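Local coordinates for protein alpha-L-rhamnosidase (Aspergillus terreus, PDB 6GSZ) that probably hydrolyses terminal non-reducing alpha-L-rhamnose residues in alpha-L-rhamnosides, and carries N-linked glycans and bound calcium ions, at residues A[640-651]-A[666-674]; A[711-719]-A[767-775]. One frame throughout, in Å; residues are numbered along the deposited sequence. Where two conformers were deposited one is given.

Interaction 1 of 2, residues A[640-651]-A[666-674]. With CA (calcium ion), chain Q; NAG (2-acetamido-2-deoxy-beta-D-glucopyranose), chain G; MAN (alpha-D-mannopyranose), chain C.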
loop_
_atom_site.group_PDB
_atom_site.type_symbol
_atom_site.label_atom_id
_atom_site.label_comp_id
_atom_site.label_asym_id
_atom_site.label_seq_id
_atom_site.Cartn_x
_atom_site.Cartn_y
_atom_site.Cartn_z
ATOM N N PHE A 640 12.705 31.586 -7.603
ATOM C CA PHE A 640 11.294 31.391 -7.270
ATOM C C PHE A 640 10.630 32.719 -6.919
ATOM O O PHE A 640 9.530 33.055 -7.406
ATOM C CB PHE A 640 11.084 30.335 -6.185
ATOM C CG PHE A 640 9.633 30.102 -5.870
ATOM C CD1 PHE A 640 8.966 30.906 -4.964
ATOM C CD2 PHE A 640 8.916 29.081 -6.487
ATOM C CE1 PHE A 640 7.627 30.721 -4.697
ATOM C CE2 PHE A 640 7.573 28.917 -6.223
ATOM C CZ PHE A 640 6.925 29.742 -5.361
ATOM N N GLN A 641 11.301 33.473 -6.042
ATOM C CA GLN A 641 10.813 34.786 -5.599
ATOM C C GLN A 641 10.671 35.741 -6.792
ATOM O O GLN A 641 9.617 36.386 -6.956
ATOM C CB GLN A 641 11.744 35.340 -4.522
ATOM C CG GLN A 641 11.674 34.535 -3.230
ATOM C CD GLN A 641 12.815 34.817 -2.284
ATOM O OE1 GLN A 641 13.716 35.598 -2.590
ATOM N NE2 GLN A 641 12.797 34.120 -1.158
ATOM N N LYS A 642 11.712 35.814 -7.626
ATOM C CA LYS A 642 11.671 36.685 -8.793
ATOM C C LYS A 642 10.490 36.344 -9.704
ATOM O O LYS A 642 9.867 37.239 -10.268
ATOM C CB LYS A 642 12.980 36.603 -9.579
ATOM C CG LYS A 642 14.153 37.286 -8.899
ATOM C CD LYS A 642 15.512 36.874 -9.421
ATOM C CE LYS A 642 15.788 37.324 -10.832
ATOM N NZ LYS A 642 17.180 36.954 -11.210
ATOM N N ALA A 643 10.228 35.043 -9.875
ATOM C CA ALA A 643 9.203 34.611 -10.805
ATOM C C ALA A 643 7.772 34.787 -10.260
ATOM O O ALA A 643 6.863 35.128 -11.041
ATOM C CB ALA A 643 9.451 33.174 -11.188
ATOM N N TRP A 644 7.553 34.533 -8.958
ATOM C CA TRP A 644 6.223 34.255 -8.431
ATOM C C TRP A 644 5.791 35.119 -7.245
ATOM O O TRP A 644 4.625 35.060 -6.862
ATOM C CB TRP A 644 6.102 32.771 -8.044
ATOM C CG TRP A 644 6.388 31.851 -9.193
ATOM C CD1 TRP A 644 7.401 30.946 -9.259
ATOM C CD2 TRP A 644 5.690 31.766 -10.460
ATOM N NE1 TRP A 644 7.363 30.270 -10.442
ATOM C CE2 TRP A 644 6.355 30.777 -11.217
ATOM C CE3 TRP A 644 4.604 32.439 -11.043
ATOM C CZ2 TRP A 644 5.935 30.393 -12.487
ATOM C CZ3 TRP A 644 4.189 32.059 -12.304
ATOM C CH2 TRP A 644 4.876 31.088 -13.030
ATOM N N ILE A 645 6.702 35.900 -6.658
ATOM C CA ILE A 645 6.380 36.693 -5.464
ATOM C C ILE A 645 6.695 38.158 -5.769
ATOM O O ILE A 645 7.831 38.486 -6.169
ATOM C CB ILE A 645 7.142 36.220 -4.216
ATOM C CG1 ILE A 645 7.006 34.719 -3.990
ATOM C CG2 ILE A 645 6.631 36.989 -3.021
ATOM C CD1 ILE A 645 7.613 34.187 -2.739
ATOM N N THR A 646 5.700 39.032 -5.605
ATOM C CA THR A 646 5.941 40.467 -5.831
ATOM C C THR A 646 6.866 41.004 -4.737
ATOM O O THR A 646 7.022 40.378 -3.698
ATOM C CB THR A 646 4.633 41.271 -5.826
ATOM O OG1 THR A 646 4.064 41.265 -4.515
ATOM C CG2 THR A 646 3.627 40.711 -6.793
ATOM N N SER A 647 7.396 42.207 -4.964
ATOM C CA SER A 647 8.335 42.809 -4.029
ATOM C C SER A 647 7.731 42.903 -2.620
ATOM O O SER A 647 8.453 42.675 -1.645
ATOM C CB SER A 647 8.805 44.151 -4.516
ATOM O OG SER A 647 7.719 45.052 -4.598
ATOM N N ASN A 648 6.436 43.202 -2.522
ATOM C CA ASN A 648 5.779 43.344 -1.222
ATOM C C ASN A 648 5.294 42.018 -0.624
ATOM O O ASN A 648 4.643 42.023 0.424
ATOM C CB ASN A 648 4.635 44.362 -1.240
ATOM C CG ASN A 648 3.418 43.945 -2.024
ATOM O OD1 ASN A 648 3.220 42.778 -2.343
ATOM N ND2 ASN A 648 2.570 44.916 -2.306
ATOM N N GLY A 649 5.550 40.880 -1.282
ATOM C CA GLY A 649 5.271 39.584 -0.679
ATOM C C GLY A 649 3.969 38.924 -1.131
ATOM O O GLY A 649 3.513 38.008 -0.441
ATOM N N THR A 650 3.341 39.438 -2.204
ATOM C CA THR A 650 2.107 38.888 -2.755
ATOM C C THR A 650 2.412 37.786 -3.780
ATOM O O THR A 650 3.277 37.934 -4.618
ATOM C CB THR A 650 1.283 40.002 -3.422
ATOM O OG1 THR A 650 1.107 41.054 -2.470
ATOM C CG2 THR A 650 -0.062 39.510 -3.902
ATOM N N MET A 651 1.683 36.668 -3.687
ATOM C CA MET A 651 1.865 35.597 -4.651
ATOM C C MET A 651 1.201 35.969 -5.987
ATOM O O MET A 651 0.160 36.650 -6.004
ATOM C CB MET A 651 1.230 34.311 -4.135
ATOM C CG MET A 651 1.922 33.759 -2.894
ATOM S SD MET A 651 3.715 33.554 -3.023
ATOM C CE MET A 651 3.801 32.485 -4.444
ATOM N N ASP A 666 8.898 27.263 2.807
ATOM C CA ASP A 666 9.732 28.358 3.383
ATOM C C ASP A 666 10.429 29.148 2.259
ATOM O O ASP A 666 11.649 29.347 2.255
ATOM C CB ASP A 666 10.725 27.820 4.420
ATOM C CG ASP A 666 10.092 27.223 5.655
ATOM O OD1 ASP A 666 9.218 27.890 6.253
ATOM O OD2 ASP A 666 10.514 26.120 6.050
ATOM N N LEU A 667 9.631 29.646 1.305
ATOM C CA LEU A 667 10.162 30.290 0.102
ATOM C C LEU A 667 10.020 31.826 0.115
ATOM O O LEU A 667 10.444 32.456 -0.833
ATOM C CB LEU A 667 9.448 29.724 -1.141
ATOM C CG LEU A 667 9.605 28.213 -1.324
ATOM C CD1 LEU A 667 8.925 27.731 -2.593
ATOM C CD2 LEU A 667 11.072 27.819 -1.338
ATOM N N PHE A 668 9.465 32.410 1.186
ATOM C CA PHE A 668 9.359 33.881 1.284
ATOM C C PHE A 668 10.721 34.424 1.685
ATOM O O PHE A 668 11.507 33.731 2.328
ATOM C CB PHE A 668 8.266 34.307 2.273
ATOM C CG PHE A 668 6.879 34.107 1.734
ATOM C CD1 PHE A 668 6.270 35.066 0.946
ATOM C CD2 PHE A 668 6.201 32.914 1.961
ATOM C CE1 PHE A 668 5.021 34.840 0.385
ATOM C CE2 PHE A 668 4.949 32.712 1.408
ATOM C CZ PHE A 668 4.346 33.683 0.657
ATOM N N PRO A 669 11.055 35.660 1.286
ATOM C CA PRO A 669 12.356 36.232 1.635
ATOM C C PRO A 669 12.541 36.655 3.095
ATOM O O PRO A 669 13.654 36.961 3.473
ATOM C CB PRO A 669 12.467 37.438 0.697
ATOM C CG PRO A 669 11.066 37.829 0.378
ATOM C CD PRO A 669 10.260 36.536 0.409
ATOM N N SER A 670 11.472 36.664 3.882
ATOM C CA SER A 670 11.591 37.024 5.280
ATOM C C SER A 670 10.474 36.365 6.078
ATOM O O SER A 670 9.406 36.035 5.537
ATOM C CB SER A 670 11.533 38.528 5.486
ATOM O OG SER A 670 10.223 39.021 5.350
ATOM N N ALA A 671 10.748 36.176 7.376
ATOM C CA ALA A 671 9.783 35.587 8.293
ATOM C C ALA A 671 8.529 36.473 8.315
ATOM O O ALA A 671 7.402 35.977 8.466
ATOM C CB ALA A 671 10.388 35.455 9.663
ATOM N N GLU A 672 8.732 37.796 8.219
ATOM C CA GLU A 672 7.617 38.767 8.207
ATOM C C GLU A 672 6.614 38.648 6.988
ATOM O O GLU A 672 5.322 38.811 6.964
ATOM C CB GLU A 672 8.201 40.172 8.392
ATOM C CG GLU A 672 8.808 40.394 9.783
ATOM C CD GLU A 672 10.150 39.721 10.091
ATOM O OE1 GLU A 672 10.951 39.464 9.144
ATOM O OE2 GLU A 672 10.414 39.466 11.306
ATOM N N GLN A 673 7.264 38.451 5.845
ATOM C CA GLN A 673 6.481 38.271 4.591
ATOM C C GLN A 673 5.745 36.932 4.658
ATOM O O GLN A 673 4.614 36.873 4.179
ATOM C CB GLN A 673 7.381 38.389 3.355
ATOM C CG GLN A 673 7.751 39.833 3.035
ATOM C CD GLN A 673 7.981 40.056 1.564
ATOM O OE1 GLN A 673 8.232 39.116 0.806
ATOM N NE2 GLN A 673 7.905 41.320 1.159
ATOM N N ALA A 674 6.386 35.904 5.245
ATOM C CA ALA A 674 5.722 34.615 5.411
ATOM C C ALA A 674 4.549 34.756 6.386
ATOM O O ALA A 674 3.458 34.287 6.128
ATOM C CB ALA A 674 6.695 33.567 5.886
HETATM CA CA CA Q . 13.946 29.136 2.571
HETATM C C1 NAG G . 1.463 44.877 -3.233
HETATM C C2 NAG G . 1.834 44.347 -4.668
HETATM C C3 NAG G . 0.542 44.063 -5.506
HETATM C C4 NAG G . -0.595 43.438 -4.707
HETATM C C5 NAG G . -0.822 44.225 -3.420
HETATM C C6 NAG G . -1.837 43.570 -2.500
HETATM C C7 NAG G . 4.156 45.049 -5.335
HETATM C C8 NAG G . 5.041 45.893 -6.221
HETATM N N2 NAG G . 2.795 45.226 -5.398
HETATM O O3 NAG G . 0.702 43.101 -6.547
HETATM O O4 NAG G . -1.788 43.311 -5.518
HETATM O O5 NAG G . 0.380 44.205 -2.668
HETATM O O6 NAG G . -2.058 44.440 -1.382
HETATM O O7 NAG G . 4.689 44.239 -4.628
HETATM C C1 MAN C . 14.460 29.940 7.047
HETATM C C2 MAN C . 14.869 29.701 5.577
HETATM C C3 MAN C . 14.807 31.096 4.887
HETATM C C4 MAN C . 13.482 31.847 5.167
HETATM C C5 MAN C . 13.195 31.912 6.673
HETATM C C6 MAN C . 11.897 32.656 7.027
HETATM O O2 MAN C . 14.139 28.607 4.874
HETATM O O3 MAN C . 15.085 30.958 3.469
HETATM O O4 MAN C . 13.500 33.218 4.721
HETATM O O5 MAN C . 13.168 30.573 7.162
HETATM O O6 MAN C . 10.790 32.211 6.230
HETATM O O HOH W 1 9.165 39.507 -1.821
HETATM O O HOH W 2 3.515 38.370 2.277
HETATM O O HOH W 3 13.202 31.615 1.639
HETATM O O HOH W 4 13.232 26.930 2.527
HETATM O O HOH W 5 16.005 27.931 3.171
HETATM O O HOH W 6 15.028 29.026 0.828
#

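Interaction 2 of 2, residues A[711-719]-A[767-775]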
loop_
_atom_site.group_PDB
_atom_site.type_symbol
_atom_site.label_atom_id
_atom_site.label_comp_id
_atom_site.label_asym_id
_atom_site.label_seq_id
_atom_site.Cartn_x
_atom_site.Cartn_y
_atom_site.Cartn_z
ATOM N N GLU A 711 -2.235 28.496 13.108
ATOM C CA GLU A 711 -3.602 28.696 12.657
ATOM C C GLU A 711 -4.381 27.371 12.629
ATOM O O GLU A 711 -5.206 27.161 11.724
ATOM C CB GLU A 711 -3.593 29.372 11.296
ATOM C CG GLU A 711 -2.864 30.702 11.279
ATOM C CD GLU A 711 -3.586 31.869 11.918
ATOM O OE1 GLU A 711 -4.798 31.726 12.245
ATOM O OE2 GLU A 711 -2.939 32.944 12.041
ATOM N N SER A 712 -4.149 26.496 13.614
ATOM C CA SER A 712 -4.904 25.260 13.710
ATOM C C SER A 712 -6.418 25.499 13.800
ATOM O O SER A 712 -7.177 24.681 13.315
ATOM C CB SER A 712 -4.426 24.349 14.839
ATOM O OG SER A 712 -3.101 23.898 14.627
ATOM N N ASP A 713 -6.880 26.556 14.471
ATOM C CA ASP A 713 -8.333 26.803 14.598
ATOM C C ASP A 713 -8.976 26.989 13.222
ATOM O O ASP A 713 -10.069 26.467 12.977
ATOM C CB ASP A 713 -8.608 28.033 15.475
ATOM C CG ASP A 713 -8.354 27.746 16.930
ATOM O OD1 ASP A 713 -8.578 26.609 17.400
ATOM O OD2 ASP A 713 -7.950 28.699 17.602
ATOM N N ALA A 714 -8.291 27.677 12.306
ATOM C CA ALA A 714 -8.794 27.834 10.943
ATOM C C ALA A 714 -8.952 26.468 10.261
ATOM O O ALA A 714 -9.924 26.235 9.575
ATOM C CB ALA A 714 -7.891 28.743 10.130
ATOM N N PHE A 715 -7.986 25.580 10.465
ATOM C CA PHE A 715 -8.061 24.276 9.797
ATOM C C PHE A 715 -9.182 23.457 10.428
ATOM O O PHE A 715 -9.880 22.729 9.728
ATOM C CB PHE A 715 -6.734 23.505 9.792
ATOM C CG PHE A 715 -6.806 22.347 8.821
ATOM C CD1 PHE A 715 -6.883 22.607 7.460
ATOM C CD2 PHE A 715 -6.845 21.039 9.254
ATOM C CE1 PHE A 715 -6.994 21.557 6.556
ATOM C CE2 PHE A 715 -6.908 19.983 8.345
ATOM C CZ PHE A 715 -6.975 20.254 6.998
ATOM N N TYR A 716 -9.311 23.513 11.762
ATOM C CA TYR A 716 -10.424 22.820 12.410
ATOM C C TYR A 716 -11.754 23.266 11.773
ATOM O O TYR A 716 -12.689 22.446 11.614
ATOM C CB TYR A 716 -10.428 23.057 13.924
ATOM C CG TYR A 716 -9.669 22.056 14.762
ATOM C CD1 TYR A 716 -10.042 20.717 14.854
ATOM C CD2 TYR A 716 -8.597 22.457 15.528
ATOM C CE1 TYR A 716 -9.356 19.825 15.668
ATOM C CE2 TYR A 716 -7.916 21.580 16.368
ATOM C CZ TYR A 716 -8.302 20.262 16.463
ATOM O OH TYR A 716 -7.649 19.396 17.300
ATOM N N SER A 717 -11.877 24.567 11.480
ATOM C CA SER A 717 -13.125 25.071 10.888
ATOM C C SER A 717 -13.316 24.478 9.488
ATOM O O SER A 717 -14.436 24.146 9.133
ATOM C CB SER A 717 -13.171 26.568 10.884
ATOM O OG SER A 717 -13.212 27.062 12.215
ATOM N N MET A 718 -12.220 24.352 8.710
ATOM C CA MET A 718 -12.306 23.659 7.416
ATOM C C MET A 718 -12.714 22.197 7.615
ATOM O O MET A 718 -13.587 21.675 6.889
ATOM C CB MET A 718 -10.959 23.688 6.689
ATOM C CG MET A 718 -10.455 25.078 6.401
ATOM S SD MET A 718 -9.035 25.083 5.286
ATOM C CE MET A 718 -9.869 24.752 3.756
ATOM N N LEU A 719 -12.092 21.523 8.570
ATOM C CA LEU A 719 -12.319 20.086 8.786
ATOM C C LEU A 719 -13.758 19.796 9.205
ATOM O O LEU A 719 -14.297 18.752 8.826
ATOM C CB LEU A 719 -11.323 19.572 9.824
ATOM C CG LEU A 719 -11.367 18.078 10.118
ATOM C CD1 LEU A 719 -11.027 17.275 8.867
ATOM C CD2 LEU A 719 -10.429 17.720 11.246
ATOM N N VAL A 767 -5.418 14.199 4.422
ATOM C CA VAL A 767 -5.756 14.906 5.663
ATOM C C VAL A 767 -5.554 14.007 6.888
ATOM O O VAL A 767 -5.421 14.515 8.007
ATOM C CB VAL A 767 -7.183 15.482 5.629
ATOM C CG1 VAL A 767 -8.240 14.400 5.723
ATOM C CG2 VAL A 767 -7.383 16.534 6.710
ATOM N N GLY A 768 -5.471 12.681 6.730
ATOM C CA GLY A 768 -5.312 11.772 7.836
ATOM C C GLY A 768 -4.102 12.116 8.688
ATOM O O GLY A 768 -4.136 11.982 9.929
ATOM N N SER A 769 -3.003 12.516 8.051
ATOM C CA SER A 769 -1.789 12.862 8.812
ATOM C C SER A 769 -2.019 14.015 9.775
ATOM O O SER A 769 -1.340 14.077 10.793
ATOM C CB SER A 769 -0.606 13.152 7.915
ATOM O OG SER A 769 -0.825 14.260 7.080
ATOM N N TRP A 770 -2.925 14.928 9.424
ATOM C CA TRP A 770 -3.235 16.036 10.338
ATOM C C TRP A 770 -4.015 15.493 11.541
ATOM O O TRP A 770 -3.818 15.928 12.697
ATOM C CB TRP A 770 -4.001 17.155 9.628
ATOM C CG TRP A 770 -4.014 18.453 10.373
ATOM C CD1 TRP A 770 -3.063 19.415 10.282
ATOM C CD2 TRP A 770 -5.046 18.942 11.239
ATOM N NE1 TRP A 770 -3.399 20.459 11.092
ATOM C CE2 TRP A 770 -4.586 20.191 11.717
ATOM C CE3 TRP A 770 -6.268 18.447 11.713
ATOM C CZ2 TRP A 770 -5.336 20.965 12.597
ATOM C CZ3 TRP A 770 -7.001 19.218 12.587
ATOM C CH2 TRP A 770 -6.544 20.464 13.014
ATOM N N LEU A 771 -4.944 14.570 11.309
ATOM C CA LEU A 771 -5.639 13.909 12.419
ATOM C C LEU A 771 -4.630 13.232 13.353
ATOM O O LEU A 771 -4.682 13.364 14.577
ATOM C CB LEU A 771 -6.638 12.880 11.900
ATOM C CG LEU A 771 -7.662 13.356 10.870
ATOM C CD1 LEU A 771 -8.623 12.231 10.497
ATOM C CD2 LEU A 771 -8.437 14.570 11.213
ATOM N N HIS A 772 -3.652 12.559 12.774
ATOM C CA HIS A 772 -2.689 11.800 13.557
ATOM C C HIS A 772 -1.778 12.751 14.342
ATOM O O HIS A 772 -1.453 12.463 15.526
ATOM C CB HIS A 772 -1.826 10.878 12.671
ATOM C CG HIS A 772 -2.590 9.915 11.813
ATOM N ND1 HIS A 772 -2.093 9.523 10.591
ATOM C CD2 HIS A 772 -3.772 9.281 11.994
ATOM C CE1 HIS A 772 -2.962 8.662 10.074
ATOM N NE2 HIS A 772 -4.002 8.490 10.910
ATOM N N GLU A 773 -1.222 13.741 13.625
ATOM C CA GLU A 773 -0.089 14.521 14.164
ATOM C C GLU A 773 -0.526 15.742 14.981
ATOM O O GLU A 773 0.238 16.189 15.831
ATOM C CB GLU A 773 0.818 15.036 13.047
ATOM C CG GLU A 773 1.435 13.919 12.209
ATOM C CD GLU A 773 2.430 14.418 11.169
ATOM O OE1 GLU A 773 2.812 15.622 11.209
ATOM O OE2 GLU A 773 2.763 13.628 10.268
ATOM N N VAL A 774 -1.693 16.294 14.703
ATOM C CA VAL A 774 -2.104 17.537 15.337
ATOM C C VAL A 774 -3.250 17.270 16.318
ATOM O O VAL A 774 -3.152 17.616 17.497
ATOM C CB VAL A 774 -2.442 18.628 14.300
ATOM C CG1 VAL A 774 -2.888 19.878 14.998
ATOM C CG2 VAL A 774 -1.239 18.933 13.415
ATOM N N ILE A 775 -4.331 16.628 15.877
ATOM C CA ILE A 775 -5.404 16.237 16.838
ATOM C C ILE A 775 -4.829 15.207 17.818
ATOM O O ILE A 775 -4.980 15.332 19.038
ATOM C CB ILE A 775 -6.667 15.696 16.151
ATOM C CG1 ILE A 775 -7.229 16.687 15.124
ATOM C CG2 ILE A 775 -7.708 15.333 17.209
ATOM C CD1 ILE A 775 -8.493 16.203 14.447
#

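Interaction 1 of 2, residues A[640-651]-A[666-674]
Two side-chain amides, Gln641 and Gln673, reach across this contact in opposite senses, each donating to a backbone carbonyl of the other segment. Gln641 NE2 donates to Leu667 O at 2.9 Å. The bond is nearly straight, at 171°, and leaves in the plane of the amide, but it meets the carbonyl from above its plane. The same amide lies alongside the Pro669 ring. Gln673 CG is anti to the carbonyl carbon (chi1 -76°) and the chain runs on extended, which carries the amide to the turn 646-649. There Gln673 NE2 donates to Ser647 O at 3.2 Å. Water 1 lies within hydrogen-bonding reach of Gln673 OE1 (2.8 Å) and Thr646 O, though it has more acceptors nearby than protons to give. Gln673 CD packs at 3.5 Å on Gly649 CA. Gly649 O accepts from water 2, which also donates to Gln673 O, and from Arg680 of helix 671-687.

Apolar side chains pack beside these polar links. Leu667 CD1 sits over the centre of the Phe640 ring in a CH-pi contact, and Trp644 CD1 lies over the opposite face, toward the rim. Met651 SD meets Phe668 CZ obliquely at 3.7 Å, a Met-aromatic contact, while Gly649 O lies at the edge of the same ring.

Sugars border both ends. Asn648 ND2 is bonded to C1 of the N-acetylglucosamine, and Asn648 N donates to O7 of that sugar at 2.9 Å. Asn648 OD1 accepts from Thr650 OG1. Beyond Leu667, Asp666 O binds the calcium ion at 2.3 Å, with a mannose and waters. Phe668 O accepts from water 3 and from mannose O4. Helix 623-644 thus runs into a glycosylated type I turn, which packs on the Ser670-capped start of helix 671-687 in the six-hairpin glycosidase domain.

Interaction 2 of 2, residues A[711-719]-A[767-775]
Trp770 of helix 768-775 inserts as a knob into a hole formed by Ser712, Phe715, Tyr716 and Leu719 of helix 712-719. This is buried helix packing in the six-hairpin glycosidase domain. The short axes approach to 12.5 Å and their directions differ by 137°, a distance spanned by large side chains.

The indole is used on a face and on an edge. Phe715 turns its edge to the indole face, with the planes at 64°. Its CD2 lies over the centre of the indole, 3.4 Å from Trp770 CD2. Val774 CB of the tryptophan's own helix packs on the other face, towards the rim. The six-membered end of the indole then points its edge at the ring of Tyr716, with the planes at 79°. Trp770 CH2 stands over the centre of that ring. Both pairs are T-shaped, so Phe715, Tyr716 and Trp770 form an aromatic cluster. CG of Trp770 lies anti to the backbone N, and this sends the indole out between the helices. Trp770 NE1 hydrogen-bonds to Ser707 OG of helix 699-708, which helps fix the ring's rotation.

Aliphatic groups fill the sides. Val767 CG2 abuts the edge of Phe715, 3.8 Å from CZ. Leu719 CD2 fits among Trp770 CZ3, Leu771 CD2 and Ile775 CD1, closest to Leu771 CD2 at 3.7 Å. Helix 437-453 also packs on Leu719 and Leu771. At the far end of the phenol, Tyr716 OH lies 3.5 Å from Ile775 CG1 and hydrogen-bonds to the backbone carbonyl oxygen of Val793.

In the fold
Along the chain, helix 623-644 comes first and runs into the turn of 640-651. Interaction 1 then closes a short loop of 14 residues, mostly helix 656-664, and leads into helix 671-687. The chain continues through helix 699-708 to helix 712-719, where interaction 2 opens. Its loop is longer, with 47 residues before 767-775, including helix 727-732. The two loops follow in series and neither nest nor cross. Their centres are 25 Å apart and the contacts do not touch. Interaction 1 ties the end of helix 623-644 and its turn to the start of helix 671-687, at a glycosylated outer part of the domain. Interaction 2 ties helix 712-719 to helix 768-775, just before the C-terminal strands.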